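Local coordinates for DUF4621 domain-containing protein (Parabacteroides distasonis, PDB 4H3W), which is of unknown function but is a putative secreted protein built from two beta-barrel domains, at residues A47-Y52 with A196-L201; A93-H98 with T202-F207; D111-I116 with S128-L133; M243-S248 with L299-R304. All blocks are in the same frame, centred on the assembly; numbering follows the deposited sequence.

Interaction 1 (A47-Y52 with A196-L201); sequences AYVMIY and AVELPL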
loop_
_atom_site.group_PDB
_atom_site.type_symbol
_atom_site.label_atom_id
_atom_site.label_comp_id
_atom_site.label_asym_id
_atom_site.label_seq_id
_atom_site.Cartn_x
_atom_site.Cartn_y
_atom_site.Cartn_z
ATOM N N ALA A 47 12.669 5.425 3.248
ATOM C CA ALA A 47 11.576 4.618 2.739
ATOM C C ALA A 47 10.483 4.473 3.783
ATOM O O ALA A 47 10.771 4.296 4.960
ATOM C CB ALA A 47 12.099 3.244 2.320
ATOM N N TYR A 48 9.234 4.511 3.347
ATOM C CA TYR A 48 8.103 4.316 4.248
ATOM C C TYR A 48 7.917 2.829 4.598
ATOM O O TYR A 48 7.822 1.952 3.729
ATOM C CB TYR A 48 6.821 4.871 3.652
ATOM C CG TYR A 48 6.741 6.378 3.577
ATOM C CD1 TYR A 48 6.855 7.169 4.722
ATOM C CD2 TYR A 48 6.511 7.021 2.360
ATOM C CE1 TYR A 48 6.764 8.565 4.642
ATOM C CE2 TYR A 48 6.404 8.401 2.275
ATOM C CZ TYR A 48 6.519 9.171 3.409
ATOM O OH TYR A 48 6.422 10.532 3.299
ATOM N N VAL A 49 7.848 2.565 5.888
ATOM C CA VAL A 49 7.648 1.236 6.391
ATOM C C VAL A 49 6.676 1.220 7.567
ATOM O O VAL A 49 6.851 2.003 8.501
ATOM C CB VAL A 49 9.006 0.690 6.855
ATOM C CG1 VAL A 49 8.855 -0.696 7.457
ATOM C CG2 VAL A 49 9.981 0.668 5.683
HETATM N N MSE A 50 5.666 0.343 7.560
HETATM C CA MSE A 50 4.796 0.218 8.753
HETATM C C MSE A 50 5.371 -0.807 9.707
HETATM O O MSE A 50 5.751 -1.911 9.286
HETATM C CB MSE A 50 3.400 -0.195 8.348
HETATM C CG MSE A 50 2.732 0.913 7.579
HETATM SE SE MSE A 50 1.000 0.314 6.848
HETATM C CE MSE A 50 1.578 -0.959 5.489
ATOM N N ILE A 51 5.467 -0.467 11.001
ATOM C CA ILE A 51 6.032 -1.363 11.986
ATOM C C ILE A 51 5.060 -1.516 13.157
ATOM O O ILE A 51 4.548 -0.527 13.660
ATOM C CB ILE A 51 7.398 -0.857 12.503
ATOM C CG1 ILE A 51 8.412 -0.851 11.347
ATOM C CG2 ILE A 51 7.897 -1.706 13.664
ATOM C CD1 ILE A 51 9.845 -0.532 11.738
ATOM N N TYR A 52 4.789 -2.758 13.541
ATOM C CA TYR A 52 4.052 -3.089 14.760
ATOM C C TYR A 52 4.938 -3.963 15.597
ATOM O O TYR A 52 5.284 -5.058 15.157
ATOM C CB TYR A 52 2.737 -3.805 14.432
ATOM C CG TYR A 52 1.819 -2.990 13.555
ATOM C CD1 TYR A 52 1.894 -3.078 12.166
ATOM C CD2 TYR A 52 0.891 -2.135 14.113
ATOM C CE1 TYR A 52 1.079 -2.312 11.366
ATOM C CE2 TYR A 52 0.079 -1.365 13.324
ATOM C CZ TYR A 52 0.168 -1.475 11.947
ATOM O OH TYR A 52 -0.662 -0.714 11.160
ATOM N N ALA A 196 8.254 -8.140 15.908
ATOM C CA ALA A 196 8.211 -6.980 15.076
ATOM C C ALA A 196 7.641 -7.436 13.729
ATOM O O ALA A 196 8.147 -8.390 13.165
ATOM C CB ALA A 196 9.598 -6.377 14.915
ATOM N N VAL A 197 6.507 -6.867 13.347
ATOM C CA VAL A 197 5.896 -7.062 12.042
ATOM C C VAL A 197 6.270 -5.835 11.261
ATOM O O VAL A 197 5.958 -4.728 11.675
ATOM C CB VAL A 197 4.373 -7.215 12.149
ATOM C CG1 VAL A 197 3.709 -7.343 10.758
ATOM C CG2 VAL A 197 4.038 -8.406 13.038
ATOM N N GLU A 198 6.987 -6.016 10.154
ATOM C CA GLU A 198 7.439 -4.909 9.350
ATOM C C GLU A 198 6.868 -5.032 7.946
ATOM O O GLU A 198 7.011 -6.072 7.305
ATOM C CB GLU A 198 8.965 -4.878 9.338
ATOM C CG GLU A 198 9.499 -3.686 8.586
ATOM C CD GLU A 198 11.002 -3.459 8.745
ATOM O OE1 GLU A 198 11.566 -3.696 9.846
ATOM O OE2 GLU A 198 11.603 -3.027 7.740
ATOM N N LEU A 199 6.187 -3.980 7.506
ATOM C CA LEU A 199 5.515 -3.952 6.199
ATOM C C LEU A 199 6.073 -2.789 5.376
ATOM O O LEU A 199 5.543 -1.664 5.403
ATOM C CB LEU A 199 3.999 -3.861 6.362
ATOM C CG LEU A 199 3.288 -4.823 7.328
ATOM C CD1 LEU A 199 1.812 -4.482 7.425
ATOM C CD2 LEU A 199 3.450 -6.299 6.968
ATOM N N PRO A 200 7.175 -3.022 4.677
ATOM C CA PRO A 200 7.784 -1.980 3.853
ATOM C C PRO A 200 6.944 -1.732 2.617
ATOM O O PRO A 200 6.548 -2.689 1.942
ATOM C CB PRO A 200 9.145 -2.565 3.449
ATOM C CG PRO A 200 9.348 -3.769 4.302
ATOM C CD PRO A 200 7.970 -4.261 4.661
ATOM N N LEU A 201 6.714 -0.463 2.306
ATOM C CA LEU A 201 5.869 -0.117 1.207
ATOM C C LEU A 201 6.678 -0.183 -0.091
ATOM O O LEU A 201 6.941 0.840 -0.724
ATOM C CB LEU A 201 5.199 1.265 1.433
ATOM C CG LEU A 201 4.226 1.265 2.623
ATOM C CD1 LEU A 201 3.657 2.632 2.929
ATOM C CD2 LEU A 201 3.080 0.306 2.359
#
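Met50 and Leu199 face each other as a hydrogen-bonded pair in the antiparallel join of strand 47-55 to strand 194-200, and their side chains lead into the more deeply buried side of the contact. Met50, a selenomethionine, bends at chi3 (-69°), which swings its terminal CE back over the partner strand. There CE meets Leu201 CD2 at 3.7 Å, the two side chains crossing at about a right angle, and also lies 3.9 Å from Leu199 CB. Leu201 extends the packing through its other branch, with CD1 3.9 Å from Tyr48 CB. These four residues are all buried, and Ile41 of the next strand and Pro97 add to their cover. Further along this side, the Tyr52 hydroxyl hydrogen-bonds to Asp81.

The reverse side, lined by Val49, Ile51, Glu198 and Pro200, is less buried, all but Val49 being partly exposed. It still holds one tight spot: Glu198 CG stands anti to the backbone N (chi1 -176°), and the extended chain lays its methylene against Val49, the CG to CG1 separation of 3.3 Å being close for two carbons. Around this spot the touches are looser: Ile51 lies side by side with Glu198, its CD1 no nearer than 4.1 Å to OE1.

Five backbone hydrogen bonds connect the two segments. The chemistry, apolar on one side and mixed on the other, is consistent with a barrel wall, where a carboxylate's aliphatic stem can cover a valine while Glu198 as a whole stays partly exposed.

Interaction 2 (A93-H98 with T202-F207); sequences ALTNPH and TPAPEF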
loop_
_atom_site.group_PDB
_atom_site.type_symbol
_atom_site.label_atom_id
_atom_site.label_comp_id
_atom_site.label_asym_id
_atom_site.label_seq_id
_atom_site.Cartn_x
_atom_site.Cartn_y
_atom_site.Cartn_z
ATOM N N ALA A 93 -0.163 -5.818 -1.743
ATOM C CA ALA A 93 0.836 -6.823 -2.126
ATOM C C ALA A 93 2.211 -6.168 -2.087
ATOM O O ALA A 93 2.478 -5.217 -2.843
ATOM C CB ALA A 93 0.546 -7.346 -3.510
ATOM N N LEU A 94 3.042 -6.643 -1.160
ATOM C CA LEU A 94 4.323 -6.087 -0.854
ATOM C C LEU A 94 5.388 -7.117 -1.096
ATOM O O LEU A 94 5.152 -8.340 -1.029
ATOM C CB LEU A 94 4.407 -5.613 0.633
ATOM C CG LEU A 94 3.299 -4.663 1.082
ATOM C CD1 LEU A 94 3.380 -4.334 2.566
ATOM C CD2 LEU A 94 3.387 -3.401 0.237
ATOM N N THR A 95 6.576 -6.638 -1.410
ATOM C CA THR A 95 7.692 -7.481 -1.786
ATOM C C THR A 95 8.284 -8.243 -0.618
ATOM O O THR A 95 8.771 -9.370 -0.765
ATOM C CB THR A 95 8.792 -6.596 -2.421
ATOM O OG1 THR A 95 8.255 -5.988 -3.611
ATOM C CG2 THR A 95 10.031 -7.402 -2.771
ATOM N N ASN A 96 8.296 -7.600 0.543
ATOM C CA ASN A 96 9.026 -8.199 1.676
ATOM C C ASN A 96 8.483 -7.845 3.063
ATOM O O ASN A 96 9.236 -7.403 3.969
ATOM C CB ASN A 96 10.506 -7.837 1.564
ATOM C CG ASN A 96 11.390 -8.670 2.480
ATOM O OD1 ASN A 96 11.143 -9.850 2.722
ATOM N ND2 ASN A 96 12.468 -8.061 2.953
ATOM N N PRO A 97 7.200 -8.105 3.266
ATOM C CA PRO A 97 6.670 -8.069 4.614
ATOM C C PRO A 97 7.319 -9.200 5.358
ATOM O O PRO A 97 7.580 -10.250 4.761
ATOM C CB PRO A 97 5.181 -8.351 4.422
ATOM C CG PRO A 97 5.160 -9.274 3.243
ATOM C CD PRO A 97 6.279 -8.826 2.348
ATOM N N HIS A 98 7.697 -8.957 6.622
ATOM C CA HIS A 98 8.331 -9.983 7.415
ATOM C C HIS A 98 8.015 -9.775 8.880
ATOM O O HIS A 98 7.540 -8.710 9.298
ATOM C CB HIS A 98 9.845 -9.995 7.190
ATOM C CG HIS A 98 10.502 -8.666 7.398
ATOM N ND1 HIS A 98 10.508 -7.685 6.431
ATOM C CD2 HIS A 98 11.203 -8.169 8.443
ATOM C CE1 HIS A 98 11.158 -6.627 6.876
ATOM N NE2 HIS A 98 11.580 -6.886 8.105
ATOM N N THR A 202 7.052 -1.417 -0.458
ATOM C CA THR A 202 7.639 -1.758 -1.742
ATOM C C THR A 202 6.605 -2.588 -2.461
ATOM O O THR A 202 6.437 -3.768 -2.138
ATOM C CB THR A 202 8.952 -2.542 -1.580
ATOM O OG1 THR A 202 9.883 -1.731 -0.919
ATOM C CG2 THR A 202 9.586 -2.891 -2.908
ATOM N N PRO A 203 5.825 -1.980 -3.354
ATOM C CA PRO A 203 4.757 -2.775 -4.014
ATOM C C PRO A 203 5.279 -3.964 -4.842
ATOM O O PRO A 203 6.333 -3.860 -5.452
ATOM C CB PRO A 203 4.093 -1.773 -4.951
ATOM C CG PRO A 203 4.432 -0.424 -4.317
ATOM C CD PRO A 203 5.808 -0.571 -3.770
ATOM N N ALA A 204 4.541 -5.053 -4.812
ATOM C CA ALA A 204 4.745 -6.229 -5.637
ATOM C C ALA A 204 3.814 -6.135 -6.839
ATOM O O ALA A 204 2.931 -5.286 -6.839
ATOM C CB ALA A 204 4.447 -7.482 -4.823
ATOM N N PRO A 205 3.986 -7.000 -7.841
ATOM C CA PRO A 205 3.127 -6.940 -9.060
ATOM C C PRO A 205 1.624 -6.923 -8.802
ATOM O O PRO A 205 0.900 -6.251 -9.535
ATOM C CB PRO A 205 3.553 -8.209 -9.844
ATOM C CG PRO A 205 4.965 -8.454 -9.399
ATOM C CD PRO A 205 5.052 -8.011 -7.968
ATOM N N GLU A 206 1.130 -7.622 -7.783
ATOM C CA GLU A 206 -0.311 -7.663 -7.528
ATOM C C GLU A 206 -0.861 -6.439 -6.773
ATOM O O GLU A 206 -2.071 -6.338 -6.498
ATOM C CB GLU A 206 -0.691 -8.905 -6.736
ATOM C CG GLU A 206 -0.634 -10.200 -7.539
ATOM C CD GLU A 206 -1.131 -11.390 -6.713
ATOM O OE1 GLU A 206 -2.327 -11.424 -6.313
ATOM O OE2 GLU A 206 -0.324 -12.290 -6.447
ATOM N N PHE A 207 -0.007 -5.495 -6.445
ATOM C CA PHE A 207 -0.457 -4.312 -5.724
ATOM C C PHE A 207 -1.505 -3.582 -6.566
ATOM O O PHE A 207 -1.350 -3.456 -7.753
ATOM C CB PHE A 207 0.716 -3.380 -5.380
ATOM C CG PHE A 207 0.284 -2.116 -4.726
ATOM C CD1 PHE A 207 -0.110 -1.024 -5.474
ATOM C CD2 PHE A 207 0.232 -2.011 -3.352
ATOM C CE1 PHE A 207 -0.511 0.153 -4.868
ATOM C CE2 PHE A 207 -0.175 -0.834 -2.736
ATOM C CZ PHE A 207 -0.579 0.241 -3.493
#
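Leu94 and Pro203 form a single backbone bridge between two otherwise irregular segments, with Ala93 O accepting from Ala204 N at 2.9 Å and Thr95 N donating to Thr202 O at 3.0 Å.

The amide bond to Thr202 O is the firm one. Thr95 was modelled in two conformers, and in the one described here its hydroxyl also donates to Thr202 O, at 3.2 Å and from above the carbonyl plane; this second grip is therefore doubtful. In that conformer the Thr95 torsion (chi1 -62°) sets OG1 beside its own backbone N, so that both donors of one residue face the same oxygen, and OG1 comes near the methyl CG2 of Thr202. The threonine pair forms the partly exposed end of the contact. At the other end Ala93 is buried. Its CB points into the type I beta turn that runs from Ala204 to Phe207, reaching the Phe207 amide N at 3.5 Å and Glu206 CB at 3.8 Å. Ala93 CB and Ala204 CB meet at 4.1 Å. The carbonyl oxygen of Ala93, in turn, lies at the edge of the Phe207 ring.

Phe207 also meets the ring of Phe245, and its backbone bonds to Gly303. The 202-207 segment leaves strand 194-200 of one sheet and, after the turn, enters strand 208-215 of another. That topology, a short irregular link between two sheets, is consistent with an interdomain connection in this two-barrel protein, with the 93-98 loop pairing to the connecting chain.

Interaction 3 (D111-I116 with S128-L133); sequences DCSLSI and SSDFTL
Phe131 lays its ring across the backbone gap toward Cys112 and Leu114, forming the apolar centre of this strand pair. Its CG lies between the backbone N and the carbonyl carbon (chi1 48°), and the ring turns toward the partner strand. CE1 comes within 3.6 Å of Cys112 CB. On the other flank CE2 meets Leu114 CB at 3.8 Å, and here the methylene sits at the ring edge. Leu133 adds a looser touch, its CD1 4.2 Å from Cys112 SG. Leu175 of strand 172-177 and Ile142 of strand 141-142 also touch the phenylalanine, so this side of the pair is turned into the interior.

The two strands, 109-117 and 126-134, are the arms of an antiparallel beta hairpin, and 126-134 is the outermost strand of its four-stranded sheet within the chain. Cys112 N donates to Phe131 O at 2.8 Å, while the return bond from Phe131 N to Cys112 O is longer, 3.1 Å. Leu114 and Ser129 repeat the reciprocal pairing two residues along.

On the opposite side of the sheet the side chains are polar. Ser113 OG donates to Asp130 OD1 at 2.6 Å, reaching it from above the carboxylate plane. Toward the open end of the hairpin, away from its turn, Asp111 and Thr132 lie side by side, pointing the same way, and the threonine hydroxyl donates to Asp111 OD1 at 2.7 Å, again from above the plane of the carboxylate.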
loop_
_atom_site.group_PDB
_atom_site.type_symbol
_atom_site.label_atom_id
_atom_site.label_comp_id
_atom_site.label_asym_id
_atom_site.label_seq_id
_atom_site.Cartn_x
_atom_site.Cartn_y
_atom_site.Cartn_z
ATOM N N ASP A 111 11.561 -26.933 19.603
ATOM C CA ASP A 111 10.990 -26.959 18.265
ATOM C C ASP A 111 9.631 -26.316 18.328
ATOM O O ASP A 111 8.743 -26.780 19.065
ATOM C CB ASP A 111 10.911 -28.390 17.745
ATOM C CG ASP A 111 12.278 -29.046 17.672
ATOM O OD1 ASP A 111 13.301 -28.311 17.663
ATOM O OD2 ASP A 111 12.316 -30.286 17.619
ATOM N N CYS A 112 9.480 -25.260 17.529
ATOM C CA CYS A 112 8.365 -24.357 17.602
ATOM C C CYS A 112 7.681 -24.160 16.253
ATOM O O CYS A 112 8.221 -24.520 15.207
ATOM C CB CYS A 112 8.848 -22.992 18.105
ATOM S SG CYS A 112 9.332 -22.983 19.831
ATOM N N SER A 113 6.478 -23.600 16.304
ATOM C CA SER A 113 5.756 -23.107 15.117
ATOM C C SER A 113 5.141 -21.767 15.421
ATOM O O SER A 113 4.592 -21.576 16.509
ATOM C CB SER A 113 4.627 -24.040 14.696
ATOM O OG SER A 113 5.108 -25.316 14.333
ATOM N N LEU A 114 5.245 -20.825 14.491
ATOM C CA LEU A 114 4.529 -19.571 14.618
ATOM C C LEU A 114 3.384 -19.497 13.608
ATOM O O LEU A 114 3.619 -19.525 12.410
ATOM C CB LEU A 114 5.455 -18.371 14.403
ATOM C CG LEU A 114 4.828 -17.019 14.749
ATOM C CD1 LEU A 114 4.601 -16.920 16.250
ATOM C CD2 LEU A 114 5.702 -15.892 14.255
ATOM N N SER A 115 2.159 -19.401 14.123
ATOM C CA SER A 115 0.985 -19.120 13.337
ATOM C C SER A 115 0.775 -17.627 13.264
ATOM O O SER A 115 0.808 -16.914 14.277
ATOM C CB SER A 115 -0.260 -19.792 13.934
ATOM O OG SER A 115 -1.431 -19.341 13.277
ATOM N N ILE A 116 0.579 -17.164 12.036
ATOM C CA ILE A 116 0.330 -15.770 11.719
ATOM C C ILE A 116 -0.999 -15.678 10.983
ATOM O O ILE A 116 -1.120 -16.172 9.872
ATOM C CB ILE A 116 1.422 -15.205 10.822
ATOM C CG1 ILE A 116 2.794 -15.447 11.467
ATOM C CG2 ILE A 116 1.204 -13.713 10.555
ATOM C CD1 ILE A 116 3.880 -15.776 10.459
ATOM N N SER A 128 1.906 -20.426 8.605
ATOM C CA SER A 128 2.659 -20.933 9.719
ATOM C C SER A 128 4.071 -21.215 9.267
ATOM O O SER A 128 4.284 -21.606 8.123
ATOM C CB SER A 128 2.008 -22.213 10.215
ATOM O OG SER A 128 2.396 -22.512 11.545
ATOM N N SER A 129 5.035 -20.979 10.152
ATOM C CA SER A 129 6.443 -21.350 9.915
ATOM C C SER A 129 7.013 -22.120 11.112
ATOM O O SER A 129 6.678 -21.821 12.250
ATOM C CB SER A 129 7.298 -20.106 9.645
ATOM O OG SER A 129 6.933 -19.455 8.438
ATOM N N ASP A 130 7.903 -23.080 10.840
ATOM C CA ASP A 130 8.560 -23.900 11.868
ATOM C C ASP A 130 10.019 -23.502 12.064
ATOM O O ASP A 130 10.698 -23.105 11.110
ATOM C CB ASP A 130 8.559 -25.382 11.498
ATOM C CG ASP A 130 7.155 -26.004 11.437
ATOM O OD1 ASP A 130 6.201 -25.420 11.996
ATOM O OD2 ASP A 130 7.031 -27.111 10.852
ATOM N N PHE A 131 10.496 -23.622 13.294
ATOM C CA PHE A 131 11.872 -23.265 13.624
ATOM C C PHE A 131 12.186 -23.777 15.002
ATOM O O PHE A 131 11.290 -24.138 15.752
ATOM C CB PHE A 131 12.092 -21.744 13.577
ATOM C CG PHE A 131 11.047 -20.974 14.322
ATOM C CD1 PHE A 131 11.156 -20.758 15.686
ATOM C CD2 PHE A 131 9.929 -20.494 13.650
ATOM C CE1 PHE A 131 10.172 -20.067 16.375
ATOM C CE2 PHE A 131 8.944 -19.797 14.325
ATOM C CZ PHE A 131 9.074 -19.581 15.694
ATOM N N THR A 132 13.467 -23.763 15.351
ATOM C CA THR A 132 13.909 -24.124 16.684
ATOM C C THR A 132 14.452 -22.891 17.392
ATOM O O THR A 132 15.225 -22.127 16.823
ATOM C CB THR A 132 14.972 -25.226 16.617
ATOM O OG1 THR A 132 14.369 -26.394 16.047
ATOM C CG2 THR A 132 15.513 -25.562 17.991
ATOM N N LEU A 133 13.969 -22.665 18.606
ATOM C CA LEU A 133 14.480 -21.613 19.446
ATOM C C LEU A 133 15.496 -22.238 20.372
ATOM O O LEU A 133 15.137 -23.122 21.152
ATOM C CB LEU A 133 13.381 -20.969 20.278
ATOM C CG LEU A 133 12.380 -20.068 19.549
ATOM C CD1 LEU A 133 11.403 -19.458 20.550
ATOM C CD2 LEU A 133 13.119 -18.998 18.772
#

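Interaction 4 (M243-S248 with L299-R304); sequences MPFDMS and LHLTGR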
loop_
_atom_site.group_PDB
_atom_site.type_symbol
_atom_site.label_atom_id
_atom_site.label_comp_id
_atom_site.label_asym_id
_atom_site.label_seq_id
_atom_site.Cartn_x
_atom_site.Cartn_y
_atom_site.Cartn_z
HETATM N N MSE A 243 7.219 7.709 -8.427
HETATM C CA MSE A 243 6.714 6.741 -7.477
HETATM C C MSE A 243 6.742 5.352 -8.087
HETATM O O MSE A 243 6.667 5.200 -9.302
HETATM C CB MSE A 243 5.275 7.091 -7.096
HETATM C CG MSE A 243 5.243 8.323 -6.194
HETATM SE SE MSE A 243 3.372 8.732 -5.684
HETATM C CE MSE A 243 3.667 10.674 -5.791
ATOM N N PRO A 244 6.788 4.315 -7.246
ATOM C CA PRO A 244 6.911 2.921 -7.713
ATOM C C PRO A 244 5.566 2.257 -8.038
ATOM O O PRO A 244 5.282 1.172 -7.531
ATOM C CB PRO A 244 7.563 2.253 -6.502
ATOM C CG PRO A 244 6.908 2.954 -5.337
ATOM C CD PRO A 244 6.809 4.389 -5.772
ATOM N N PHE A 245 4.717 2.946 -8.810
ATOM C CA PHE A 245 3.466 2.450 -9.286
ATOM C C PHE A 245 3.358 2.779 -10.744
ATOM O O PHE A 245 3.752 3.861 -11.157
ATOM C CB PHE A 245 2.243 3.154 -8.648
ATOM C CG PHE A 245 2.305 3.335 -7.179
ATOM C CD1 PHE A 245 2.127 2.267 -6.334
ATOM C CD2 PHE A 245 2.470 4.605 -6.643
ATOM C CE1 PHE A 245 2.140 2.458 -4.931
ATOM C CE2 PHE A 245 2.506 4.803 -5.272
ATOM C CZ PHE A 245 2.345 3.736 -4.415
ATOM N N ASP A 246 2.781 1.879 -11.528
ATOM C CA ASP A 246 2.250 2.245 -12.832
ATOM C C ASP A 246 0.867 2.889 -12.629
ATOM O O ASP A 246 0.220 2.640 -11.626
ATOM C CB ASP A 246 2.128 1.034 -13.733
ATOM C CG ASP A 246 3.461 0.509 -14.199
ATOM O OD1 ASP A 246 4.460 1.267 -14.318
ATOM O OD2 ASP A 246 3.502 -0.703 -14.437
HETATM N N MSE A 247 0.429 3.753 -13.537
HETATM C CA MSE A 247 -0.851 4.448 -13.359
HETATM C C MSE A 247 -1.674 4.312 -14.608
HETATM O O MSE A 247 -1.160 4.406 -15.726
HETATM C CB MSE A 247 -0.635 5.930 -13.069
HETATM C CG MSE A 247 0.311 6.111 -11.888
HETATM SE SE MSE A 247 0.530 8.046 -11.570
HETATM C CE MSE A 247 1.360 7.948 -9.757
ATOM N N SER A 248 -2.957 4.047 -14.421
ATOM C CA SER A 248 -3.960 4.186 -15.445
ATOM C C SER A 248 -4.808 5.365 -14.998
ATOM O O SER A 248 -5.479 5.310 -13.937
ATOM C CB SER A 248 -4.797 2.917 -15.591
ATOM O OG SER A 248 -5.772 3.108 -16.589
ATOM N N LEU A 299 -6.312 7.928 -10.206
ATOM C CA LEU A 299 -5.072 7.239 -10.502
ATOM C C LEU A 299 -5.198 5.796 -10.058
ATOM O O LEU A 299 -5.146 5.499 -8.863
ATOM C CB LEU A 299 -3.910 7.923 -9.808
ATOM C CG LEU A 299 -3.758 9.437 -9.937
ATOM C CD1 LEU A 299 -2.572 9.916 -9.109
ATOM C CD2 LEU A 299 -3.597 9.842 -11.384
ATOM N N HIS A 300 -5.391 4.905 -11.018
ATOM C CA HIS A 300 -5.452 3.462 -10.772
ATOM C C HIS A 300 -4.011 2.913 -10.717
ATOM O O HIS A 300 -3.312 2.825 -11.747
ATOM C CB HIS A 300 -6.361 2.811 -11.833
ATOM C CG HIS A 300 -7.748 3.401 -11.866
ATOM N ND1 HIS A 300 -8.823 2.833 -11.206
ATOM C CD2 HIS A 300 -8.230 4.532 -12.453
ATOM C CE1 HIS A 300 -9.905 3.563 -11.410
ATOM N NE2 HIS A 300 -9.570 4.608 -12.150
ATOM N N LEU A 301 -3.525 2.665 -9.499
ATOM C CA LEU A 301 -2.124 2.302 -9.246
ATOM C C LEU A 301 -1.944 0.814 -9.253
ATOM O O LEU A 301 -2.757 0.075 -8.694
ATOM C CB LEU A 301 -1.657 2.852 -7.883
ATOM C CG LEU A 301 -1.995 4.289 -7.568
ATOM C CD1 LEU A 301 -1.605 4.594 -6.133
ATOM C CD2 LEU A 301 -1.301 5.226 -8.527
ATOM N N THR A 302 -0.901 0.354 -9.905
ATOM C CA THR A 302 -0.591 -1.069 -9.931
ATOM C C THR A 302 0.887 -1.278 -9.728
ATOM O O THR A 302 1.721 -0.433 -10.066
ATOM C CB THR A 302 -1.028 -1.726 -11.259
ATOM O OG1 THR A 302 -0.481 -0.988 -12.357
ATOM C CG2 THR A 302 -2.552 -1.776 -11.377
ATOM N N GLY A 303 1.211 -2.407 -9.125
ATOM C CA GLY A 303 2.571 -2.761 -8.851
ATOM C C GLY A 303 3.395 -3.106 -10.050
ATOM O O GLY A 303 2.866 -3.542 -11.081
ATOM N N ARG A 304 4.698 -2.925 -9.911
ATOM C CA ARG A 304 5.678 -3.317 -10.937
ATOM C C ARG A 304 6.461 -4.516 -10.440
ATOM O O ARG A 304 6.190 -4.966 -9.334
ATOM C CB ARG A 304 6.633 -2.180 -11.215
ATOM C CG ARG A 304 5.938 -0.865 -11.595
ATOM C CD ARG A 304 6.942 0.273 -11.621
ATOM N NE ARG A 304 6.385 1.508 -12.184
ATOM C CZ ARG A 304 6.953 2.707 -12.072
ATOM N NH1 ARG A 304 8.082 2.862 -11.408
ATOM N NH2 ARG A 304 6.376 3.770 -12.629
HETATM O O HOH W 1 8.327 5.847 -11.505
HETATM O O HOH W 2 5.873 -1.309 -7.918
HETATM O O HOH W 3 1.725 -2.470 -13.339
#
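Arg304 turns its CG beside the backbone N (chi1 -54°) and then runs extended as far as NE, while Asp246 swings its carboxylate toward it with a similar first torsion (chi1 -71°). The result is a salt bridge from Arg304 NE to Asp246 OD1 at 2.9 Å, in which the nitrogen meets the oxygen from above the carboxylate plane and the two flat groups stand 50° apart. Phe245 N lies over the centre of one guanidinium face. Water 1 joins Arg304 NH1 to Met243 O, while NH1 also has Glu308 as a salt-bridge partner. Water 3 gives protons to Asp246 OD2 and Gly303 O and takes one from Thr302 OG1, so both carboxylate oxygens are engaged.

The other side of the pair is apolar. Leu301 CD1 sits over the ring of Phe245 in a CH-pi contact, 4.1 Å from the centroid and almost on the ring normal, and Leu301 CD2 lies 3.8 Å from CG of the selenomethionine Met247. Reciprocal backbone bonds join Asp246 with Thr302 and Ser248 with His300.

Strand 294-302 is flanked by 246-254 through this antiparallel pairing and by 208-215 through the backbone of Leu299 and Leu301. Beyond 246-254 lies the short strand 268-269, and helix 29-32 lies against Leu301 and Met243.

Interaction 2 touches both interaction 1 and interaction 4, which do not touch each other, near the middle of the elongated chain: the centres of 1 and 2 are about 11 Å apart, those of 2 and 4 about 13 Å. Interaction 3 lies further out, its centre about 35 Å from that of interaction 4. Along the sequence, interactions 1 and 2 interlock, interaction 3 is nested within both, and interaction 4 follows. Residues 196-201 and 202-207 are consecutive, so the strand of interaction 1 passes through interaction 2 into strand 208-215, which borders strand 294-302 of interaction 4. This continuity is consistent with interaction 2 lying where the two barrels meet.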